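Long-range contacts in UPF0303 protein YBR137W (Saccharomyces cerevisiae, PDB 4CLC), which is a cytoplasmic protein of unknown function, a member of the UPF0303 family probably related to HbpS-like haem-degrading proteins of the GAF clan: residues R90-T94 against S122-H128; G129-I134 against C145-S149. One frame throughout, in Å; residues are numbered along the deposited sequence.

Along the chain the two contacts come in series: interaction 1 closes at His128 and interaction 2 opens at Gly129. Their centres lie about 11 Å apart. In interaction 1 the loop 122-128 is tied to helix 84-98; in interaction 2 the chain, returning to the sheet, pairs strand 131-136 with strand 144-149 as a hairpin, and this contact is centred about 2 Å from the chain's centre. Helix 84-98 joins the two, since it packs on the sheet face of Ala131 and Thr147. Lys91 of the helix reaches the carbonyl oxygens of both Gly129 and Ile148, probably by hydrogen bonds. The loop is thus fixed to the same helix that covers the hairpin it leads into.

Interaction 1. Residues R90-T94 against S122-H128; sequences RKKKT and SKEYAFH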
loop_
_atom_site.group_PDB
_atom_site.type_symbol
_atom_site.label_atom_id
_atom_site.label_comp_id
_atom_site.label_asym_id
_atom_site.label_seq_id
_atom_site.Cartn_x
_atom_site.Cartn_y
_atom_site.Cartn_z
ATOM N N ARG D 90 9.951 -18.275 -1.747
ATOM C CA ARG D 90 11.085 -17.498 -2.207
ATOM C C ARG D 90 11.991 -18.257 -3.199
ATOM O O ARG D 90 12.464 -17.664 -4.183
ATOM C CB ARG D 90 11.870 -17.011 -1.005
ATOM C CG ARG D 90 11.059 -16.136 -0.097
ATOM C CD ARG D 90 11.855 -15.635 1.065
ATOM N NE ARG D 90 13.073 -14.967 0.616
ATOM C CZ ARG D 90 14.305 -15.412 0.851
ATOM N NH1 ARG D 90 14.503 -16.519 1.555
ATOM N NH2 ARG D 90 15.341 -14.742 0.387
ATOM N N LYS D 91 12.222 -19.551 -2.984
ATOM C CA LYS D 91 13.047 -20.285 -3.939
ATOM C C LYS D 91 12.324 -20.428 -5.272
ATOM O O LYS D 91 12.883 -20.125 -6.333
ATOM C CB LYS D 91 13.426 -21.664 -3.406
ATOM C CG LYS D 91 14.332 -21.640 -2.199
ATOM C CD LYS D 91 14.849 -23.023 -1.882
ATOM C CE LYS D 91 15.468 -23.085 -0.494
ATOM N NZ LYS D 91 15.909 -24.482 -0.168
ATOM N N LYS D 92 11.076 -20.891 -5.194
ATOM C CA LYS D 92 10.210 -21.121 -6.348
ATOM C C LYS D 92 10.109 -19.865 -7.184
ATOM O O LYS D 92 10.190 -19.914 -8.410
ATOM C CB LYS D 92 8.813 -21.567 -5.887
ATOM C CG LYS D 92 7.841 -21.839 -7.006
ATOM C CD LYS D 92 6.494 -22.325 -6.515
ATOM C CE LYS D 92 5.852 -21.362 -5.573
ATOM N NZ LYS D 92 5.608 -22.045 -4.278
ATOM N N LYS D 93 9.946 -18.735 -6.508
ATOM C CA LYS D 93 9.777 -17.476 -7.195
ATOM C C LYS D 93 11.002 -17.184 -8.061
ATOM O O LYS D 93 10.870 -16.937 -9.269
ATOM C CB LYS D 93 9.511 -16.333 -6.205
ATOM C CG LYS D 93 8.956 -15.111 -6.914
ATOM C CD LYS D 93 8.428 -14.039 -5.990
ATOM C CE LYS D 93 7.721 -12.941 -6.795
ATOM N NZ LYS D 93 6.721 -12.162 -5.994
ATOM N N THR D 94 12.188 -17.234 -7.451
ATOM C CA THR D 94 13.431 -17.055 -8.192
ATOM C C THR D 94 13.497 -18.003 -9.385
ATOM O O THR D 94 13.636 -17.556 -10.521
ATOM C CB THR D 94 14.665 -17.297 -7.318
ATOM O OG1 THR D 94 14.726 -16.344 -6.246
ATOM C CG2 THR D 94 15.894 -17.189 -8.157
ATOM N N SER D 122 14.725 -9.982 -2.491
ATOM C CA SER D 122 15.396 -10.984 -1.644
ATOM C C SER D 122 14.643 -11.257 -0.339
ATOM O O SER D 122 14.803 -12.342 0.226
ATOM C CB SER D 122 16.869 -10.603 -1.312
ATOM O OG SER D 122 17.029 -9.960 -0.042
ATOM N N LYS D 123 13.762 -10.355 0.104
ATOM C CA LYS D 123 12.784 -10.777 1.108
ATOM C C LYS D 123 11.768 -11.632 0.368
ATOM O O LYS D 123 11.021 -12.390 0.970
ATOM C CB LYS D 123 12.098 -9.605 1.825
ATOM C CG LYS D 123 12.806 -9.131 3.113
ATOM C CD LYS D 123 13.990 -8.234 2.768
ATOM C CE LYS D 123 15.139 -8.364 3.774
ATOM N NZ LYS D 123 16.348 -7.579 3.348
ATOM N N GLU D 124 11.838 -11.519 -0.953
ATOM C CA GLU D 124 10.892 -11.993 -1.941
ATOM C C GLU D 124 11.495 -13.151 -2.750
ATOM O O GLU D 124 10.862 -14.186 -2.930
ATOM C CB GLU D 124 10.466 -10.832 -2.863
ATOM C CG GLU D 124 9.271 -11.129 -3.781
ATOM C CD GLU D 124 8.784 -9.924 -4.604
ATOM O OE1 GLU D 124 9.396 -8.834 -4.541
ATOM O OE2 GLU D 124 7.771 -10.079 -5.329
ATOM N N TYR D 125 12.660 -12.929 -3.350
ATOM C CA TYR D 125 13.373 -14.003 -4.043
ATOM C C TYR D 125 14.513 -14.616 -3.214
ATOM O O TYR D 125 15.301 -13.905 -2.618
ATOM C CB TYR D 125 13.938 -13.487 -5.355
ATOM C CG TYR D 125 12.917 -12.960 -6.333
ATOM C CD1 TYR D 125 12.465 -11.639 -6.258
ATOM C CD2 TYR D 125 12.422 -13.764 -7.343
ATOM C CE1 TYR D 125 11.549 -11.145 -7.149
ATOM C CE2 TYR D 125 11.505 -13.273 -8.239
ATOM C CZ TYR D 125 11.072 -11.961 -8.139
ATOM O OH TYR D 125 10.160 -11.472 -9.054
ATOM N N ALA D 126 14.600 -15.938 -3.176
ATOM C CA ALA D 126 15.681 -16.591 -2.445
ATOM C C ALA D 126 16.700 -17.152 -3.412
ATOM O O ALA D 126 16.349 -17.683 -4.471
ATOM C CB ALA D 126 15.161 -17.690 -1.556
ATOM N N PHE D 127 17.970 -16.954 -3.095
ATOM C CA PHE D 127 19.004 -17.467 -3.961
ATOM C C PHE D 127 19.765 -18.713 -3.457
ATOM O O PHE D 127 20.694 -19.180 -4.138
ATOM C CB PHE D 127 19.916 -16.304 -4.319
ATOM C CG PHE D 127 19.260 -15.363 -5.272
ATOM C CD1 PHE D 127 18.443 -14.338 -4.804
ATOM C CD2 PHE D 127 19.369 -15.564 -6.645
ATOM C CE1 PHE D 127 17.796 -13.499 -5.690
ATOM C CE2 PHE D 127 18.730 -14.727 -7.537
ATOM C CZ PHE D 127 17.937 -13.698 -7.060
ATOM N N HIS D 128 19.369 -19.249 -2.292
ATOM C CA HIS D 128 19.771 -20.607 -1.871
ATOM C C HIS D 128 19.146 -21.662 -2.772
ATOM O O HIS D 128 18.160 -21.390 -3.454
ATOM C CB HIS D 128 19.360 -20.896 -0.442
ATOM C CG HIS D 128 20.066 -20.051 0.569
ATOM N ND1 HIS D 128 20.464 -18.756 0.311
ATOM C CD2 HIS D 128 20.385 -20.294 1.863
ATOM C CE1 HIS D 128 21.026 -18.248 1.392
ATOM N NE2 HIS D 128 20.992 -19.157 2.348
#
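Arg90 and Ala126 meet through both backbone and side chain. Ala126 N donates to Arg90 O (2.9 Å, 167° at the hydrogen). Further polar links come from side chains. Bent at chi3 (54°), the Arg90 chain turns its guanidinium back over the loop, where NH2 hydrogen-bonds to Ser122 O and, weakly, to Tyr125 O (3.1 Å). One helical turn on, Thr94 OG1 donates to Ala126 O (2.8 Å) from above the carbonyl plane. The only salt bridge here runs from Lys93 NZ to Glu124 OE2, modelled very short, at the partly exposed rim.

In fold terms, this fastens helix 84-98 to the loop between helix 114-117 and strand 131-136. Arg90 also makes cation-pi contacts with Trp87 and with an aromatic side chain on the chain of another protein, placing it beside that interface. Replacing Arg90 by an alanine is likely to leave the carbonyls of Ser122 and Tyr125 without this donor and the loop freer to move.

Carbon contacts complete the join. Ala126 CB lies over one guanidinium face, 3.4 Å from Arg90 NH1. The extended Lys93 chain, its CG anti to the backbone N (chi1 -164°), passes over one face of Tyr125, its CD 4.1 Å from the ring centroid. Thr94 CG2 makes an off-centre CH-pi contact with the Phe127 ring.

Interaction 2. Residues G129-I134 against C145-S149; sequences GGAVLI and CLTIS
Val132 and Leu146 form an antiparallel hydrogen-bonded pair, flanked by the non-hydrogen-bonded pairs Ala131-Thr147 and Leu133-Cys145, with the two strand directions 159° apart. Val132 N donates to Leu146 O (2.6 Å), and Leu146 N returns a bond to Val132 O (2.7 Å). Just ahead of the strand, Gly130 O accepts from Ile148 N (2.7 Å) and also receives a CA-H contact from Thr147 CA. Gly130 has a positive phi, 117°, and a CB there would run into Ile148 O.

Side chains alternate between the two faces of the sheet. On the face toward helix 84-98, Ala131 CB rests 3.6 Å from Thr147 OG1, and Leu133 reaches across with CD2 to Cys145 CB (3.8 Å). Cys145 has SG anti to its own N (chi1 175°), a setting that carries the sulfur along the strand to 4.2 Å from Ala131 CB. Val132 and Leu146 point to the other face, against Leu164 of helix 153-168; Ile134 crosses Leu146 obliquely there, its CG1 4.2 Å from Leu146 CB, with Leu42 and Ile46 of helix 36-53 nearby.

Three backbone hydrogen bonds thus tie the strands to each other, and strand 144-149 bonds to Asp62 and Ser64 on its other edge. The Val132 and Leu146 face is consistent with a hydrophobic core; the other is mixed, with Lys91 NZ satisfying the carbonyls of Gly129 and Ile148.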
loop_
_atom_site.group_PDB
_atom_site.type_symbol
_atom_site.label_atom_id
_atom_site.label_comp_id
_atom_site.label_asym_id
_atom_site.label_seq_id
_atom_site.Cartn_x
_atom_site.Cartn_y
_atom_site.Cartn_z
ATOM N N GLY D 129 19.715 -22.862 -2.791
ATOM C CA GLY D 129 19.247 -23.896 -3.696
ATOM C C GLY D 129 18.078 -24.718 -3.168
ATOM O O GLY D 129 17.702 -24.615 -2.007
ATOM N N GLY D 130 17.579 -25.619 -4.006
ATOM C CA GLY D 130 16.417 -26.437 -3.681
ATOM C C GLY D 130 15.160 -26.290 -4.529
ATOM O O GLY D 130 14.252 -27.107 -4.413
ATOM N N ALA D 131 15.129 -25.296 -5.416
ATOM C CA ALA D 131 14.023 -25.130 -6.344
ATOM C C ALA D 131 14.473 -25.479 -7.737
ATOM O O ALA D 131 15.247 -24.742 -8.338
ATOM C CB ALA D 131 13.499 -23.711 -6.314
ATOM N N VAL D 132 13.977 -26.588 -8.260
ATOM C CA VAL D 132 14.353 -27.022 -9.586
ATOM C C VAL D 132 13.120 -27.057 -10.470
ATOM O O VAL D 132 12.119 -27.671 -10.131
ATOM C CB VAL D 132 15.033 -28.421 -9.550
ATOM C CG1 VAL D 132 15.253 -28.957 -10.952
ATOM C CG2 VAL D 132 16.341 -28.351 -8.796
ATOM N N LEU D 133 13.184 -26.376 -11.601
ATOM C CA LEU D 133 12.109 -26.434 -12.555
ATOM C C LEU D 133 11.938 -27.855 -13.074
ATOM O O LEU D 133 12.900 -28.621 -13.134
ATOM C CB LEU D 133 12.363 -25.475 -13.715
ATOM C CG LEU D 133 12.396 -23.993 -13.365
ATOM C CD1 LEU D 133 12.890 -23.190 -14.551
ATOM C CD2 LEU D 133 11.031 -23.537 -12.962
ATOM N N ILE D 134 10.701 -28.197 -13.431
ATOM C CA ILE D 134 10.386 -29.447 -14.093
ATOM C C ILE D 134 10.167 -29.170 -15.569
ATOM O O ILE D 134 9.141 -28.607 -15.957
ATOM C CB ILE D 134 9.120 -30.113 -13.515
ATOM C CG1 ILE D 134 9.253 -30.358 -12.017
ATOM C CG2 ILE D 134 8.839 -31.422 -14.235
ATOM C CD1 ILE D 134 8.033 -31.029 -11.428
ATOM N N CYS D 145 7.528 -26.469 -11.113
ATOM C CA CYS D 145 8.739 -26.281 -10.362
ATOM C C CYS D 145 8.675 -27.176 -9.115
ATOM O O CYS D 145 7.655 -27.230 -8.413
ATOM C CB CYS D 145 8.920 -24.800 -10.010
ATOM S SG CYS D 145 10.324 -24.388 -8.934
ATOM N N LEU D 146 9.761 -27.899 -8.868
ATOM C CA LEU D 146 9.895 -28.722 -7.686
ATOM C C LEU D 146 10.766 -27.987 -6.686
ATOM O O LEU D 146 11.824 -27.506 -7.047
ATOM C CB LEU D 146 10.495 -30.076 -8.060
ATOM C CG LEU D 146 11.234 -30.901 -7.018
ATOM C CD1 LEU D 146 10.307 -31.244 -5.895
ATOM C CD2 LEU D 146 11.721 -32.141 -7.682
ATOM N N THR D 147 10.318 -27.880 -5.441
ATOM C CA THR D 147 11.044 -27.103 -4.455
ATOM C C THR D 147 11.160 -27.835 -3.135
ATOM O O THR D 147 10.154 -28.231 -2.545
ATOM C CB THR D 147 10.385 -25.751 -4.183
ATOM O OG1 THR D 147 10.278 -25.002 -5.394
ATOM C CG2 THR D 147 11.208 -24.973 -3.190
ATOM N N ILE D 148 12.397 -28.000 -2.672
ATOM C CA ILE D 148 12.667 -28.710 -1.443
ATOM C C ILE D 148 13.273 -27.725 -0.477
ATOM O O ILE D 148 13.937 -26.770 -0.890
ATOM C CB ILE D 148 13.594 -29.905 -1.692
ATOM C CG1 ILE D 148 12.930 -30.872 -2.674
ATOM C CG2 ILE D 148 13.926 -30.621 -0.412
ATOM C CD1 ILE D 148 13.761 -32.069 -3.006
ATOM N N SER D 149 13.012 -27.918 0.805
ATOM C CA SER D 149 13.515 -27.010 1.815
ATOM C C SER D 149 13.764 -27.728 3.129
ATOM O O SER D 149 12.977 -28.567 3.523
ATOM C CB SER D 149 12.531 -25.859 2.035
ATOM O OG SER D 149 12.499 -25.467 3.401
#